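Local coordinates for protein type III restriction-modification enzyme EcoP15I Res subunit (Escherichia coli, PDB 4ZCF) that is the ATP-driven helicase and nuclease subunit of a type III restriction enzyme that recognises inversely oriented CAGCAG sites and cuts DNA 25-27 base pairs downstream of one, at residues I119-V124 with E480-K485; S500-R505 with L529-R534; E486-L491 with E506-P511. All coordinates share one frame; numbering follows the deposited sequence.

Contact 1 (I119-V124 with E480-K485). With AMP (adenosine monophosphate), chain H.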
loop_
_atom_site.group_PDB
_atom_site.type_symbol
_atom_site.label_atom_id
_atom_site.label_comp_id
_atom_site.label_asym_id
_atom_site.label_seq_id
_atom_site.Cartn_x
_atom_site.Cartn_y
_atom_site.Cartn_z
ATOM N N ILE C 119 -17.548 6.733 -17.183
ATOM C CA ILE C 119 -18.510 7.273 -16.231
ATOM C C ILE C 119 -17.901 7.104 -14.817
ATOM O O ILE C 119 -18.006 8.024 -14.011
ATOM C CB ILE C 119 -19.929 6.638 -16.384
ATOM C CG1 ILE C 119 -20.536 6.927 -17.780
ATOM C CG2 ILE C 119 -20.879 7.102 -15.266
ATOM C CD1 ILE C 119 -21.862 6.088 -18.126
ATOM N N LYS C 120 -17.208 5.973 -14.548
ATOM C CA LYS C 120 -16.534 5.751 -13.257
ATOM C C LYS C 120 -15.461 6.805 -13.032
ATOM O O LYS C 120 -15.425 7.389 -11.967
ATOM C CB LYS C 120 -15.922 4.334 -13.166
ATOM C CG LYS C 120 -15.573 3.915 -11.732
ATOM C CD LYS C 120 -15.220 2.440 -11.634
ATOM C CE LYS C 120 -13.736 2.179 -11.685
ATOM N NZ LYS C 120 -13.438 0.732 -11.519
ATOM N N ALA C 121 -14.633 7.089 -14.050
ATOM C CA ALA C 121 -13.576 8.106 -13.984
ATOM C C ALA C 121 -14.136 9.530 -13.820
ATOM O O ALA C 121 -13.610 10.293 -13.008
ATOM C CB ALA C 121 -12.669 8.009 -15.202
ATOM N N GLY C 122 -15.208 9.848 -14.548
ATOM C CA GLY C 122 -15.887 11.139 -14.492
ATOM C C GLY C 122 -16.646 11.370 -13.199
ATOM O O GLY C 122 -16.633 12.482 -12.673
ATOM N N THR C 123 -17.314 10.323 -12.672
ATOM C CA THR C 123 -18.067 10.380 -11.402
ATOM C C THR C 123 -17.096 10.603 -10.230
ATOM O O THR C 123 -17.338 11.467 -9.395
ATOM C CB THR C 123 -18.968 9.118 -11.231
ATOM O OG1 THR C 123 -19.885 9.051 -12.327
ATOM C CG2 THR C 123 -19.742 9.108 -9.927
ATOM N N VAL C 124 -15.987 9.839 -10.199
ATOM C CA VAL C 124 -14.959 9.931 -9.163
ATOM C C VAL C 124 -14.258 11.300 -9.179
ATOM O O VAL C 124 -14.158 11.936 -8.131
ATOM C CB VAL C 124 -14.006 8.704 -9.218
ATOM C CG1 VAL C 124 -12.782 8.881 -8.334
ATOM C CG2 VAL C 124 -14.764 7.426 -8.844
ATOM N N GLU C 480 -6.475 11.519 -18.210
ATOM C CA GLU C 480 -5.638 12.613 -18.710
ATOM C C GLU C 480 -6.477 13.774 -19.260
ATOM O O GLU C 480 -6.073 14.925 -19.098
ATOM C CB GLU C 480 -4.646 12.098 -19.766
ATOM C CG GLU C 480 -3.389 12.949 -19.880
ATOM C CD GLU C 480 -2.179 12.302 -20.536
ATOM O OE1 GLU C 480 -2.323 11.208 -21.135
ATOM O OE2 GLU C 480 -1.081 12.902 -20.456
ATOM N N ILE C 481 -7.643 13.472 -19.892
ATOM C CA ILE C 481 -8.604 14.454 -20.423
ATOM C C ILE C 481 -9.192 15.246 -19.238
ATOM O O ILE C 481 -9.163 16.478 -19.231
ATOM C CB ILE C 481 -9.722 13.759 -21.266
ATOM C CG1 ILE C 481 -9.163 13.178 -22.591
ATOM C CG2 ILE C 481 -10.904 14.711 -21.532
ATOM C CD1 ILE C 481 -9.962 12.002 -23.165
ATOM N N LEU C 482 -9.678 14.513 -18.224
ATOM C CA LEU C 482 -10.282 15.024 -16.992
ATOM C C LEU C 482 -9.296 15.837 -16.171
ATOM O O LEU C 482 -9.700 16.792 -15.503
ATOM C CB LEU C 482 -10.828 13.846 -16.174
ATOM C CG LEU C 482 -12.302 13.429 -16.368
ATOM C CD1 LEU C 482 -12.675 13.189 -17.841
ATOM C CD2 LEU C 482 -12.569 12.172 -15.626
ATOM N N HIS C 483 -8.004 15.475 -16.247
ATOM C CA HIS C 483 -6.910 16.162 -15.566
ATOM C C HIS C 483 -6.654 17.529 -16.206
ATOM O O HIS C 483 -6.613 18.535 -15.495
ATOM C CB HIS C 483 -5.649 15.310 -15.618
ATOM N N ASP C 484 -6.533 17.561 -17.557
ATOM C CA ASP C 484 -6.267 18.759 -18.366
ATOM C C ASP C 484 -7.466 19.710 -18.535
ATOM O O ASP C 484 -7.332 20.732 -19.217
ATOM C CB ASP C 484 -5.712 18.356 -19.727
ATOM N N LYS C 485 -8.623 19.388 -17.899
ATOM C CA LYS C 485 -9.878 20.154 -17.971
ATOM C C LYS C 485 -9.764 21.635 -17.564
ATOM O O LYS C 485 -10.180 22.498 -18.333
ATOM C CB LYS C 485 -11.013 19.444 -17.212
ATOM C CG LYS C 485 -12.383 19.686 -17.823
ATOM C CD LYS C 485 -13.497 19.172 -16.928
ATOM C CE LYS C 485 -14.840 19.726 -17.329
ATOM N NZ LYS C 485 -15.868 19.486 -16.281
HETATM P P AMP H . -22.416 10.875 -15.677
HETATM O O1P AMP H . -22.583 9.775 -16.656
HETATM O O2P AMP H . -23.796 11.392 -15.501
HETATM O O3P AMP H . -22.129 10.191 -14.391
HETATM O "O5'" AMP H . -21.305 11.948 -16.078
HETATM C "C5'" AMP H . -21.642 13.319 -16.197
HETATM C "C4'" AMP H . -20.517 14.207 -15.768
HETATM O "O4'" AMP H . -20.900 15.605 -15.882
HETATM C "C3'" AMP H . -20.198 13.990 -14.330
HETATM O "O3'" AMP H . -19.164 13.011 -14.227
HETATM C "C2'" AMP H . -19.809 15.309 -13.797
HETATM O "O2'" AMP H . -18.387 15.490 -13.879
HETATM C "C1'" AMP H . -20.460 16.315 -14.689
HETATM N N9 AMP H . -21.510 17.032 -14.083
HETATM C C8 AMP H . -22.650 16.477 -13.723
HETATM N N7 AMP H . -23.478 17.427 -13.207
HETATM C C5 AMP H . -22.752 18.698 -13.322
HETATM C C6 AMP H . -22.965 20.072 -13.015
HETATM N N6 AMP H . -24.180 20.505 -12.425
HETATM N N1 AMP H . -21.979 20.965 -13.289
HETATM C C2 AMP H . -20.825 20.596 -13.827
HETATM N N3 AMP H . -20.554 19.332 -14.140
HETATM C C4 AMP H . -21.456 18.346 -13.921
#
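Gly122 and Leu482 bring their backbones to a CA–CA distance of 7.3 Å, where helix 117-128 of the first RecA-like domain faces the end of helix 475-483 in the second. The junction is small, burying 85 Å². Leu482 carries it with one branch: its CD2 methyl reaches the carbonyl of Ala121 (CD2 to O, 3.4 Å), meets the Ala121 CB at 4.2 Å and also rests beside the CA of Gly122. No hydrogen bond crosses.

The flank of helix 117-128 turned to the nucleotide does different work. Gly122 has no side chain, which allows the AMP ribose to come close, and its carbonyl O takes a weak hydrogen bond from AMP O3' at 3.0 Å. Ile119 holds CG2 anti to the backbone N, with CG1 beside that nitrogen (chi1 -62°), and both branches touch the phosphate: CG2 lies 3.4 Å from AMP O3P and CG1 3.7 Å from AMP O1P. With an alanine in its place the phosphate would probably lose the wall that packs against O1P and O3P. Thr123 OG1 bonds back to Ile119 O at 2.7 Å.

The chemistry implies a light van der Waals touch between the domains, a leucine methyl against a backbone carbonyl and an alanine, consistent with a motor cleft that opens and closes, beside a nucleotide that this helix helps to line.

Contact 2 (S500-R505 with L529-R534). With nucleotides of chain E.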
loop_
_atom_site.group_PDB
_atom_site.type_symbol
_atom_site.label_atom_id
_atom_site.label_comp_id
_atom_site.label_asym_id
_atom_site.label_seq_id
_atom_site.Cartn_x
_atom_site.Cartn_y
_atom_site.Cartn_z
ATOM N N SER C 500 -9.230 14.035 -30.704
ATOM C CA SER C 500 -9.522 12.867 -29.888
ATOM C C SER C 500 -9.951 11.697 -30.764
ATOM O O SER C 500 -10.700 11.892 -31.722
ATOM C CB SER C 500 -10.619 13.190 -28.877
ATOM O OG SER C 500 -10.977 12.040 -28.130
ATOM N N LYS C 501 -9.503 10.475 -30.412
ATOM C CA LYS C 501 -9.908 9.252 -31.105
ATOM C C LYS C 501 -11.369 9.019 -30.742
ATOM O O LYS C 501 -11.783 9.374 -29.631
ATOM C CB LYS C 501 -9.063 8.076 -30.642
ATOM N N TRP C 502 -12.159 8.475 -31.689
ATOM C CA TRP C 502 -13.591 8.204 -31.515
ATOM C C TRP C 502 -13.879 7.353 -30.275
ATOM O O TRP C 502 -14.851 7.615 -29.569
ATOM C CB TRP C 502 -14.198 7.588 -32.788
ATOM C CG TRP C 502 -15.688 7.371 -32.740
ATOM C CD1 TRP C 502 -16.345 6.180 -32.854
ATOM C CD2 TRP C 502 -16.701 8.377 -32.587
ATOM N NE1 TRP C 502 -17.705 6.380 -32.784
ATOM C CE2 TRP C 502 -17.953 7.720 -32.628
ATOM C CE3 TRP C 502 -16.674 9.775 -32.425
ATOM C CZ2 TRP C 502 -19.166 8.411 -32.485
ATOM C CZ3 TRP C 502 -17.875 10.456 -32.288
ATOM C CH2 TRP C 502 -19.101 9.775 -32.303
ATOM N N THR C 503 -12.994 6.390 -29.981
ATOM C CA THR C 503 -13.070 5.490 -28.822
ATOM C C THR C 503 -13.083 6.205 -27.426
ATOM O O THR C 503 -13.631 5.659 -26.462
ATOM C CB THR C 503 -12.034 4.367 -28.992
ATOM O OG1 THR C 503 -12.341 3.290 -28.106
ATOM C CG2 THR C 503 -10.586 4.853 -28.833
ATOM N N LEU C 504 -12.524 7.438 -27.355
ATOM C CA LEU C 504 -12.428 8.277 -26.147
ATOM C C LEU C 504 -13.592 9.262 -25.957
ATOM O O LEU C 504 -13.610 9.990 -24.958
ATOM C CB LEU C 504 -11.092 9.061 -26.127
ATOM C CG LEU C 504 -9.784 8.273 -26.247
ATOM C CD1 LEU C 504 -8.597 9.215 -26.262
ATOM C CD2 LEU C 504 -9.641 7.235 -25.129
ATOM N N ARG C 505 -14.567 9.273 -26.897
ATOM C CA ARG C 505 -15.736 10.167 -26.902
ATOM C C ARG C 505 -16.480 10.274 -25.572
ATOM O O ARG C 505 -16.957 11.359 -25.230
ATOM C CB ARG C 505 -16.697 9.810 -28.042
ATOM C CG ARG C 505 -17.456 8.499 -27.844
ATOM C CD ARG C 505 -18.056 8.014 -29.140
ATOM N NE ARG C 505 -18.620 6.671 -29.021
ATOM C CZ ARG C 505 -17.947 5.548 -29.247
ATOM N NH1 ARG C 505 -16.669 5.590 -29.603
ATOM N NH2 ARG C 505 -18.548 4.375 -29.119
ATOM N N LEU C 529 -28.718 12.312 -29.968
ATOM C CA LEU C 529 -28.848 13.098 -28.748
ATOM C C LEU C 529 -27.631 12.869 -27.848
ATOM O O LEU C 529 -27.098 13.838 -27.299
ATOM C CB LEU C 529 -30.153 12.728 -28.022
ATOM C CG LEU C 529 -30.690 13.695 -26.950
ATOM C CD1 LEU C 529 -31.008 15.074 -27.533
ATOM C CD2 LEU C 529 -31.939 13.134 -26.307
ATOM N N GLN C 530 -27.167 11.596 -27.738
ATOM C CA GLN C 530 -26.011 11.206 -26.926
ATOM C C GLN C 530 -24.709 11.818 -27.449
ATOM O O GLN C 530 -23.865 12.221 -26.635
ATOM C CB GLN C 530 -25.892 9.694 -26.872
ATOM N N GLU C 531 -24.548 11.886 -28.797
ATOM C CA GLU C 531 -23.350 12.442 -29.436
ATOM C C GLU C 531 -23.281 13.955 -29.424
ATOM O O GLU C 531 -22.186 14.501 -29.382
ATOM C CB GLU C 531 -23.039 11.829 -30.820
ATOM C CG GLU C 531 -24.099 11.987 -31.899
ATOM C CD GLU C 531 -23.889 11.107 -33.120
ATOM O OE1 GLU C 531 -24.748 10.233 -33.380
ATOM O OE2 GLU C 531 -22.866 11.289 -33.819
ATOM N N VAL C 532 -24.446 14.629 -29.432
ATOM C CA VAL C 532 -24.517 16.093 -29.344
ATOM C C VAL C 532 -24.343 16.548 -27.873
ATOM O O VAL C 532 -23.775 17.616 -27.633
ATOM C CB VAL C 532 -25.723 16.768 -30.092
ATOM C CG1 VAL C 532 -25.693 16.482 -31.588
ATOM C CG2 VAL C 532 -27.075 16.390 -29.495
ATOM N N GLY C 533 -24.780 15.696 -26.928
ATOM C CA GLY C 533 -24.689 15.887 -25.479
ATOM C C GLY C 533 -23.288 16.121 -24.933
ATOM O O GLY C 533 -23.132 16.685 -23.841
ATOM N N ARG C 534 -22.254 15.727 -25.699
ATOM C CA ARG C 534 -20.849 15.915 -25.318
ATOM C C ARG C 534 -20.442 17.416 -25.336
ATOM O O ARG C 534 -19.425 17.797 -24.738
ATOM C CB ARG C 534 -19.910 15.064 -26.211
ATOM C CG ARG C 534 -20.471 13.688 -26.584
ATOM C CD ARG C 534 -19.413 12.746 -27.111
ATOM N NE ARG C 534 -19.967 11.714 -27.997
ATOM C CZ ARG C 534 -20.529 10.572 -27.598
ATOM N NH1 ARG C 534 -20.635 10.291 -26.304
ATOM N NH2 ARG C 534 -21.003 9.712 -28.487
ATOM P P DC E 4 -14.695 0.318 -27.563
ATOM O OP1 DC E 4 -14.993 1.777 -27.583
ATOM O OP2 DC E 4 -13.317 -0.136 -27.893
ATOM O "O5'" DC E 4 -15.084 -0.324 -26.145
ATOM C "C5'" DC E 4 -16.361 -0.195 -25.511
ATOM C "C4'" DC E 4 -16.416 -0.962 -24.196
ATOM O "O4'" DC E 4 -16.637 -2.387 -24.374
ATOM C "C3'" DC E 4 -15.246 -0.820 -23.231
ATOM O "O3'" DC E 4 -15.835 -0.640 -21.934
ATOM C "C2'" DC E 4 -14.511 -2.163 -23.380
ATOM C "C1'" DC E 4 -15.674 -3.127 -23.641
ATOM N N1 DC E 4 -15.407 -4.457 -24.335
ATOM C C2 DC E 4 -15.953 -5.666 -23.830
ATOM O O2 DC E 4 -16.638 -5.697 -22.798
ATOM N N3 DC E 4 -15.696 -6.829 -24.483
ATOM C C4 DC E 4 -14.975 -6.841 -25.606
ATOM N N4 DC E 4 -14.799 -8.024 -26.202
ATOM C C5 DC E 4 -14.424 -5.636 -26.157
ATOM C C6 DC E 4 -14.665 -4.488 -25.494
#
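Arg505 and Arg534 lie across one another with their guanidinium planes 77° apart, so no parallel stack forms. Instead the aliphatic part of Arg505 covers one face of the Arg534 guanidinium: Arg505 CG sits 3.7 Å from Arg534 CZ, over the centre of the group, and Arg505 CD is 3.5 Å from Arg534 NH2. The opposite face of Arg534 lies against the backbone of helix 528-532, with Gln530 O over the centre. Further back, Arg534 CD touches Arg505 O at 3.4 Å.

Arg505 is also held by Trp502. Its CG stands between the backbone N and the carbonyl carbon (chi1 71°), and the extended chain then carries CD over the centre of the Trp502 ring. From there NH1 turns back to donate to Trp502 O at 2.7 Å, nearly in the guanidinium plane but well above that of the carbonyl. The far end of the indole, CH2, approaches Arg534 NH2 and Glu531 OE2, each at 4.3 Å. Next along the same turn, Thr503 OG1 hydrogen-bonds OP1 of DC4 in DNA chain E. The segments probably belong to helicase motifs V and VI.

With no hydrogen bond across the segments and the two positive groups near each other (Arg505 NE to Arg534 NH2, 3.9 Å), cohesion comes from aliphatic, aromatic and guanidinium surfaces. The charges probably make this region electropositive beside the DNA backbone.

Contact 3 (E486-L491 with E506-P511)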
loop_
_atom_site.group_PDB
_atom_site.type_symbol
_atom_site.label_atom_id
_atom_site.label_comp_id
_atom_site.label_asym_id
_atom_site.label_seq_id
_atom_site.Cartn_x
_atom_site.Cartn_y
_atom_site.Cartn_z
ATOM N N GLU C 486 -9.197 21.927 -16.375
ATOM C CA GLU C 486 -9.022 23.298 -15.862
ATOM C C GLU C 486 -7.998 24.066 -16.692
ATOM O O GLU C 486 -8.066 25.295 -16.771
ATOM C CB GLU C 486 -8.583 23.265 -14.402
ATOM N N LEU C 487 -7.049 23.327 -17.304
ATOM C CA LEU C 487 -5.998 23.869 -18.157
ATOM C C LEU C 487 -6.587 24.345 -19.477
ATOM O O LEU C 487 -6.379 25.500 -19.829
ATOM C CB LEU C 487 -4.879 22.839 -18.380
ATOM C CG LEU C 487 -4.149 22.362 -17.123
ATOM C CD1 LEU C 487 -3.391 21.076 -17.389
ATOM C CD2 LEU C 487 -3.216 23.438 -16.577
ATOM N N LEU C 488 -7.384 23.490 -20.165
ATOM C CA LEU C 488 -8.044 23.817 -21.437
ATOM C C LEU C 488 -8.958 25.040 -21.371
ATOM O O LEU C 488 -9.081 25.747 -22.370
ATOM C CB LEU C 488 -8.858 22.625 -21.980
ATOM C CG LEU C 488 -8.177 21.624 -22.926
ATOM C CD1 LEU C 488 -9.190 20.576 -23.401
ATOM C CD2 LEU C 488 -7.521 22.320 -24.144
ATOM N N LEU C 489 -9.621 25.267 -20.223
ATOM C CA LEU C 489 -10.553 26.383 -20.047
ATOM C C LEU C 489 -9.845 27.703 -19.689
ATOM O O LEU C 489 -10.453 28.772 -19.795
ATOM C CB LEU C 489 -11.654 26.025 -19.019
ATOM C CG LEU C 489 -12.449 24.718 -19.265
ATOM C CD1 LEU C 489 -13.043 24.181 -17.985
ATOM C CD2 LEU C 489 -13.535 24.910 -20.271
ATOM N N SER C 490 -8.557 27.620 -19.291
ATOM C CA SER C 490 -7.707 28.753 -18.914
ATOM C C SER C 490 -7.318 29.589 -20.127
ATOM O O SER C 490 -6.720 29.078 -21.080
ATOM C CB SER C 490 -6.457 28.267 -18.177
ATOM O OG SER C 490 -5.540 29.311 -17.881
ATOM N N LEU C 491 -7.627 30.893 -20.060
ATOM C CA LEU C 491 -7.331 31.866 -21.110
ATOM C C LEU C 491 -5.823 32.189 -21.211
ATOM O O LEU C 491 -5.400 32.914 -22.120
ATOM C CB LEU C 491 -8.190 33.127 -20.920
ATOM C CG LEU C 491 -9.615 33.060 -21.499
ATOM C CD1 LEU C 491 -10.580 32.318 -20.565
ATOM C CD2 LEU C 491 -10.155 34.444 -21.758
ATOM N N GLU C 506 -16.550 9.157 -24.818
ATOM C CA GLU C 506 -17.241 9.032 -23.532
ATOM C C GLU C 506 -16.647 9.901 -22.432
ATOM O O GLU C 506 -17.309 10.158 -21.428
ATOM C CB GLU C 506 -17.268 7.574 -23.104
ATOM N N GLY C 507 -15.409 10.338 -22.635
ATOM C CA GLY C 507 -14.673 11.182 -21.700
ATOM C C GLY C 507 -14.740 12.661 -22.006
ATOM O O GLY C 507 -13.989 13.445 -21.418
ATOM N N TRP C 508 -15.639 13.055 -22.888
ATOM C CA TRP C 508 -15.809 14.460 -23.182
ATOM C C TRP C 508 -17.141 14.954 -22.694
ATOM O O TRP C 508 -18.159 14.477 -23.107
ATOM C CB TRP C 508 -15.650 14.679 -24.677
ATOM C CG TRP C 508 -14.264 14.425 -25.081
ATOM C CD1 TRP C 508 -13.767 13.290 -25.609
ATOM C CD2 TRP C 508 -13.167 15.311 -24.930
ATOM N NE1 TRP C 508 -12.435 13.417 -25.822
ATOM C CE2 TRP C 508 -12.040 14.656 -25.407
ATOM C CE3 TRP C 508 -13.035 16.604 -24.444
ATOM C CZ2 TRP C 508 -10.801 15.241 -25.410
ATOM C CZ3 TRP C 508 -11.817 17.171 -24.451
ATOM C CH2 TRP C 508 -10.715 16.501 -24.933
ATOM N N ASP C 509 -17.128 15.898 -21.779
ATOM C CA ASP C 509 -18.310 16.634 -21.473
ATOM C C ASP C 509 -17.926 18.011 -21.012
ATOM O O ASP C 509 -18.116 18.364 -19.870
ATOM C CB ASP C 509 -19.101 15.904 -20.400
ATOM C CG ASP C 509 -20.463 16.485 -20.187
ATOM O OD1 ASP C 509 -20.852 17.381 -20.932
ATOM O OD2 ASP C 509 -21.158 16.053 -19.271
ATOM N N ASN C 510 -17.412 18.806 -21.920
ATOM C CA ASN C 510 -16.750 20.022 -21.553
ATOM C C ASN C 510 -17.701 21.110 -21.908
ATOM O O ASN C 510 -18.184 21.133 -22.998
ATOM C CB ASN C 510 -15.496 20.163 -22.387
ATOM C CG ASN C 510 -14.603 21.273 -21.914
ATOM O OD1 ASN C 510 -14.936 22.437 -22.014
ATOM N ND2 ASN C 510 -13.460 20.910 -21.390
ATOM N N PRO C 511 -18.021 21.996 -20.988
ATOM C CA PRO C 511 -19.056 22.998 -21.312
ATOM C C PRO C 511 -18.659 23.965 -22.442
ATOM O O PRO C 511 -19.515 24.332 -23.243
ATOM C CB PRO C 511 -19.280 23.724 -19.980
ATOM C CG PRO C 511 -18.014 23.531 -19.215
ATOM C CD PRO C 511 -17.490 22.184 -19.618
#
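Leu489 overlaps the side-chain amide of Asn510, the two side chains sliding past each other in opposite directions, with Leu489 CD2 3.3 Å from Asn510 OD1. The amide nitrogen lies farther from that methyl (CD2 to ND2, 4.2 Å), so the leucine meets chiefly the oxygen end. Asn510 keeps CG anti to its own backbone nitrogen (chi1 -170°), which carries the amide across to Leu489. The same OD1 takes a weak hydrogen bond from Asn512 N, closing an Asx turn.

One residue before Leu489, Leu488 CD1 comes to the six-membered end of the indole of Trp508, two residues before Asn510; it lies 4.4 Å from CZ3, at the ring edge and near its plane. The pyrrole end is fixed separately, by a hydrogen bond from NE1 to Ser500 OG, and both Leu488 and Trp508 rest on Ile498 of strand 497-501. Nothing polar is exchanged directly between the two segments.

Between Trp508 and Asn510, Asp509 turns to the other side of the chain and touches the AMP. The arrangement packs the end of helix 485-488 against the loop after strand 497-501 in the second RecA-like domain, a loop that probably corresponds to helicase motif V.

In the fold
Contact 1 bridges the two parallel seven-stranded sheets of the motor: helix 117-128 belongs with the first, helix 475-483 with the second. Contacts 2 and 3 stay on the second. Their centres are about 14 Å apart, as are those of contacts 1 and 2, while the centres of contacts 1 and 3 are about 10 Å apart. Residues 480-485 run straight into 486-491, and 500-505 into 506-511; contacts 2 and 3 interlock, with 529-534 closing the series. Ile481 of contact 1 packs on Gly507 and Trp508 of contact 3. Thus the chain after strand 497-501 reaches both DNA and AMP, an arrangement consistent with coupling nucleotide binding to movement on DNA.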